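Local coordinates for protein beta-galactosidase (Bacillus circulans, PDB 4MAD) that probably hydrolyses terminal non-reducing beta-D-galactose residues from beta-D-galactosides, as a member of glycosyl hydrolase family 35, at residues 406-418 and 470-484. Residues are numbered along the deposited sequence; the frame is centred on the assembly and turned at random.
Sequences YGKQALTVQDIHD and DYKGITEGVRLGNQF
Gln414 runs out extended with CG trans to its backbone N (chi1 -178°), and Arg479 turns CG between its own N and carbonyl carbon (chi1 59°), so that the two meet on one face of an antiparallel strand pair. The Arg479 chain lies beside Thr412. The guanidinium then grips Gln414 side-on. Arg479 NE lies 2.9 Å from Gln414 OE1, and Arg479 NH2 donates to the same oxygen. The amide and guanidinium planes stand 79° apart. Thr412 CG2 sits over one guanidinium face, and Arg479 NH1 reaches Gly481 O in the turn. Gln414 NE2 donates to Glu476 OE1 at 2.8 Å, meeting it from above the carboxylate plane. Both ends of the amide are therefore held, which fixes its flip. A leucine in place of Arg479 would probably leave Gln414 OE1 without its two donors and the amide freer to turn.

The backbone ladder carries a classic beta bulge. Glu476 N and Gly477 N both donate to Gln414 O, the carbonyl of the cis peptide that joins Gln414 to Asp415. Thr475 OG1 accepts from Asp415 N at 2.7 Å, a nearly straight bond. Thr475 CG2 packs over a face of the His417 ring, a CH-pi contact. In the ring plane, His417 ND1 donates to Tyr471 O at 2.6 Å. Beyond it, Lys472 NZ bridges both oxygens of Asp418 and also Asp470 OD2. Arg434 pairs with both aspartates.

At the other end, Leu480 CD1 touches Tyr406 CD1 (3.7 Å), and a type II' turn leads from Leu480 to Gln483. On the other face, Leu411 packs on Val478 and Leu480, and Val413 on Ile474. Leu411 and Ile416 reach strand 449-457 of the six-stranded sheet. Strand 409-417 lies between 440-445 and 473-480 in a four-stranded antiparallel sheet of the first all-beta domain, with 483-484 at its edge.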
# COMPACT_ATOMS: atom_id res chain seq x y z
N TYR A 406 -41.60 -11.82 -4.09
CA TYR A 406 -41.62 -10.48 -4.62
C TYR A 406 -41.73 -10.40 -6.13
O TYR A 406 -42.07 -9.39 -6.66
CB TYR A 406 -40.41 -9.69 -4.16
CG TYR A 406 -40.35 -9.29 -2.72
CD1 TYR A 406 -39.73 -8.14 -2.35
CD2 TYR A 406 -40.92 -10.03 -1.74
CE1 TYR A 406 -39.66 -7.77 -1.07
CE2 TYR A 406 -40.87 -9.64 -0.46
CZ TYR A 406 -40.23 -8.51 -0.12
OH TYR A 406 -40.11 -8.08 1.16
N GLY A 407 -41.38 -11.46 -6.83
CA GLY A 407 -41.29 -11.37 -8.26
C GLY A 407 -40.08 -10.61 -8.79
O GLY A 407 -39.07 -10.58 -8.19
N LYS A 408 -40.18 -10.04 -9.96
CA LYS A 408 -39.06 -9.37 -10.52
C LYS A 408 -38.82 -8.07 -9.77
O LYS A 408 -39.73 -7.27 -9.63
CB LYS A 408 -39.38 -9.09 -11.96
CG LYS A 408 -38.52 -8.11 -12.62
CD LYS A 408 -39.06 -7.81 -13.96
CE LYS A 408 -38.11 -8.24 -14.99
NZ LYS A 408 -38.29 -9.67 -15.29
N GLN A 409 -37.61 -7.90 -9.28
CA GLN A 409 -37.22 -6.71 -8.54
C GLN A 409 -35.85 -6.20 -8.95
O GLN A 409 -35.04 -6.94 -9.35
CB GLN A 409 -37.16 -7.01 -7.06
CG GLN A 409 -38.45 -7.44 -6.48
CD GLN A 409 -39.42 -6.30 -6.37
OE1 GLN A 409 -39.04 -5.22 -6.13
NE2 GLN A 409 -40.68 -6.58 -6.53
N ALA A 410 -35.64 -4.92 -8.79
CA ALA A 410 -34.34 -4.35 -8.93
C ALA A 410 -33.69 -4.35 -7.58
O ALA A 410 -34.21 -3.77 -6.66
CB ALA A 410 -34.42 -3.00 -9.44
N LEU A 411 -32.56 -5.01 -7.49
CA LEU A 411 -31.80 -5.03 -6.27
C LEU A 411 -30.78 -3.94 -6.33
O LEU A 411 -30.05 -3.86 -7.25
CB LEU A 411 -31.06 -6.33 -6.13
CG LEU A 411 -30.42 -6.55 -4.77
CD1 LEU A 411 -30.74 -7.89 -4.32
CD2 LEU A 411 -28.99 -6.43 -4.85
N THR A 412 -30.74 -3.08 -5.35
CA THR A 412 -29.73 -2.05 -5.31
C THR A 412 -28.92 -2.16 -4.05
O THR A 412 -29.45 -2.31 -2.99
CB THR A 412 -30.35 -0.65 -5.39
OG1 THR A 412 -31.10 -0.53 -6.59
CG2 THR A 412 -29.28 0.42 -5.34
N VAL A 413 -27.62 -2.10 -4.22
CA VAL A 413 -26.72 -2.04 -3.10
C VAL A 413 -26.26 -0.61 -2.90
O VAL A 413 -25.64 -0.05 -3.75
CB VAL A 413 -25.49 -2.91 -3.28
CG1 VAL A 413 -24.69 -2.88 -2.08
CG2 VAL A 413 -25.85 -4.30 -3.58
N GLN A 414 -26.58 -0.08 -1.74
CA GLN A 414 -26.37 1.30 -1.43
C GLN A 414 -25.44 1.50 -0.25
O GLN A 414 -25.87 1.44 0.85
CB GLN A 414 -27.73 1.93 -1.06
CG GLN A 414 -27.75 3.36 -0.74
CD GLN A 414 -29.18 3.90 -0.53
OE1 GLN A 414 -30.05 3.50 -1.18
NE2 GLN A 414 -29.35 4.80 0.37
N ASP A 415 -24.18 1.83 -0.51
CA ASP A 415 -23.49 1.70 -1.76
C ASP A 415 -22.47 0.54 -1.68
O ASP A 415 -22.14 0.11 -0.64
CB ASP A 415 -22.69 2.95 -2.05
CG ASP A 415 -23.53 4.13 -2.50
OD1 ASP A 415 -24.55 3.95 -3.12
OD2 ASP A 415 -23.14 5.25 -2.26
N ILE A 416 -22.00 0.07 -2.81
CA ILE A 416 -21.09 -1.04 -2.81
C ILE A 416 -19.62 -0.58 -2.88
O ILE A 416 -19.23 0.02 -3.78
CB ILE A 416 -21.40 -2.01 -3.93
CG1 ILE A 416 -20.49 -3.22 -3.86
CG2 ILE A 416 -21.32 -1.36 -5.24
CD1 ILE A 416 -20.83 -4.16 -2.85
N HIS A 417 -18.85 -0.91 -1.84
CA HIS A 417 -17.49 -0.51 -1.72
C HIS A 417 -16.65 -1.75 -1.49
O HIS A 417 -16.44 -2.12 -0.37
CB HIS A 417 -17.33 0.45 -0.54
CG HIS A 417 -17.81 1.83 -0.79
ND1 HIS A 417 -17.63 2.86 0.10
CD2 HIS A 417 -18.44 2.38 -1.85
CE1 HIS A 417 -18.11 3.97 -0.40
NE2 HIS A 417 -18.63 3.70 -1.58
N ASP A 418 -16.16 -2.38 -2.55
CA ASP A 418 -16.19 -1.88 -3.90
C ASP A 418 -16.71 -2.78 -5.03
O ASP A 418 -16.91 -2.33 -6.11
CB ASP A 418 -14.79 -1.44 -4.21
CG ASP A 418 -14.16 -0.70 -3.07
OD1 ASP A 418 -14.66 0.35 -2.78
OD2 ASP A 418 -13.23 -1.19 -2.47
N ASP A 470 -13.49 6.35 3.50
CA ASP A 470 -13.80 5.31 2.55
C ASP A 470 -14.18 4.04 3.28
O ASP A 470 -13.37 3.22 3.53
CB ASP A 470 -12.60 5.07 1.63
CG ASP A 470 -12.92 4.18 0.47
OD1 ASP A 470 -14.06 4.02 0.13
OD2 ASP A 470 -12.01 3.72 -0.15
N TYR A 471 -15.44 3.95 3.68
CA TYR A 471 -15.98 2.78 4.32
C TYR A 471 -16.08 1.65 3.31
O TYR A 471 -16.41 1.87 2.22
CB TYR A 471 -17.38 3.02 4.88
CG TYR A 471 -17.42 3.95 6.06
CD1 TYR A 471 -17.19 3.48 7.32
CD2 TYR A 471 -17.68 5.27 5.91
CE1 TYR A 471 -17.25 4.28 8.37
CE2 TYR A 471 -17.72 6.09 6.97
CZ TYR A 471 -17.49 5.58 8.19
OH TYR A 471 -17.52 6.41 9.24
N LYS A 472 -15.84 0.44 3.75
CA LYS A 472 -15.87 -0.70 2.89
C LYS A 472 -16.97 -1.73 3.29
O LYS A 472 -17.41 -1.78 4.42
CB LYS A 472 -14.47 -1.28 2.81
CG LYS A 472 -13.45 -0.30 2.38
CD LYS A 472 -13.71 0.14 1.03
CE LYS A 472 -12.43 0.42 0.26
NZ LYS A 472 -12.62 1.10 -0.96
N GLY A 473 -17.42 -2.51 2.32
CA GLY A 473 -18.58 -3.35 2.46
C GLY A 473 -19.76 -2.69 1.81
O GLY A 473 -19.68 -2.23 0.73
N ILE A 474 -20.87 -2.71 2.53
CA ILE A 474 -22.08 -2.06 2.12
C ILE A 474 -22.25 -0.90 3.07
O ILE A 474 -22.34 -1.09 4.23
CB ILE A 474 -23.25 -3.04 2.21
CG1 ILE A 474 -23.04 -4.13 1.20
CG2 ILE A 474 -24.52 -2.37 1.99
CD1 ILE A 474 -23.81 -5.25 1.36
N THR A 475 -22.18 0.30 2.55
CA THR A 475 -22.26 1.48 3.36
C THR A 475 -23.57 1.79 4.07
O THR A 475 -23.54 2.16 5.19
CB THR A 475 -21.80 2.71 2.58
OG1 THR A 475 -22.64 2.90 1.46
CG2 THR A 475 -20.41 2.50 2.12
N GLU A 476 -24.70 1.67 3.39
CA GLU A 476 -25.98 2.02 3.98
C GLU A 476 -27.04 0.92 4.05
O GLU A 476 -27.72 0.75 5.03
CB GLU A 476 -26.56 3.18 3.19
CG GLU A 476 -25.79 4.45 3.30
CD GLU A 476 -26.24 5.55 2.34
OE1 GLU A 476 -27.43 5.80 2.21
OE2 GLU A 476 -25.38 6.11 1.70
N GLY A 477 -27.25 0.27 2.93
CA GLY A 477 -28.34 -0.68 2.82
C GLY A 477 -28.35 -1.49 1.55
O GLY A 477 -27.62 -1.20 0.63
N VAL A 478 -29.23 -2.48 1.52
CA VAL A 478 -29.57 -3.21 0.31
C VAL A 478 -31.07 -3.18 0.12
O VAL A 478 -31.78 -3.39 1.03
CB VAL A 478 -29.11 -4.64 0.41
CG1 VAL A 478 -29.40 -5.37 -0.83
CG2 VAL A 478 -27.66 -4.73 0.76
N ARG A 479 -31.54 -2.90 -1.07
CA ARG A 479 -32.97 -2.78 -1.26
C ARG A 479 -33.48 -3.42 -2.52
O ARG A 479 -32.78 -3.53 -3.47
CB ARG A 479 -33.43 -1.34 -1.18
CG ARG A 479 -32.84 -0.45 -2.15
CD ARG A 479 -33.09 1.01 -1.79
NE ARG A 479 -32.16 1.95 -2.38
CZ ARG A 479 -32.27 2.49 -3.59
NH1 ARG A 479 -33.26 2.19 -4.39
NH2 ARG A 479 -31.38 3.33 -4.00
N LEU A 480 -34.74 -3.82 -2.47
CA LEU A 480 -35.44 -4.30 -3.62
C LEU A 480 -36.44 -3.20 -3.95
O LEU A 480 -37.27 -2.89 -3.17
CB LEU A 480 -36.17 -5.58 -3.24
CG LEU A 480 -35.28 -6.75 -2.85
CD1 LEU A 480 -36.04 -7.81 -2.25
CD2 LEU A 480 -34.47 -7.29 -3.98
N GLY A 481 -36.33 -2.60 -5.10
CA GLY A 481 -37.03 -1.35 -5.28
C GLY A 481 -36.57 -0.36 -4.22
O GLY A 481 -35.43 -0.07 -4.12
N ASN A 482 -37.50 0.21 -3.47
CA ASN A 482 -37.16 1.10 -2.38
C ASN A 482 -37.14 0.41 -1.05
O ASN A 482 -36.85 1.02 -0.07
CB ASN A 482 -38.09 2.28 -2.30
CG ASN A 482 -37.99 3.18 -3.48
OD1 ASN A 482 -36.93 3.50 -3.94
ND2 ASN A 482 -39.11 3.57 -3.98
N GLN A 483 -37.47 -0.87 -1.05
CA GLN A 483 -37.52 -1.58 0.20
C GLN A 483 -36.15 -2.13 0.70
O GLN A 483 -35.65 -3.06 0.19
CB GLN A 483 -38.56 -2.69 0.16
CG GLN A 483 -38.76 -3.36 1.49
CD GLN A 483 -39.48 -4.68 1.34
OE1 GLN A 483 -40.60 -4.68 0.99
NE2 GLN A 483 -38.82 -5.76 1.58
N PHE A 484 -35.66 -1.52 1.75
CA PHE A 484 -34.48 -1.98 2.42
C PHE A 484 -34.75 -3.32 3.07
O PHE A 484 -35.81 -3.55 3.56
CB PHE A 484 -34.08 -1.01 3.52
CG PHE A 484 -33.42 0.25 3.02
CD1 PHE A 484 -32.30 0.18 2.27
CD2 PHE A 484 -33.90 1.48 3.33
CE1 PHE A 484 -31.68 1.29 1.85
CE2 PHE A 484 -33.29 2.58 2.88
CZ PHE A 484 -32.17 2.48 2.14
O HOH W 1 -33.71 -1.08 -6.02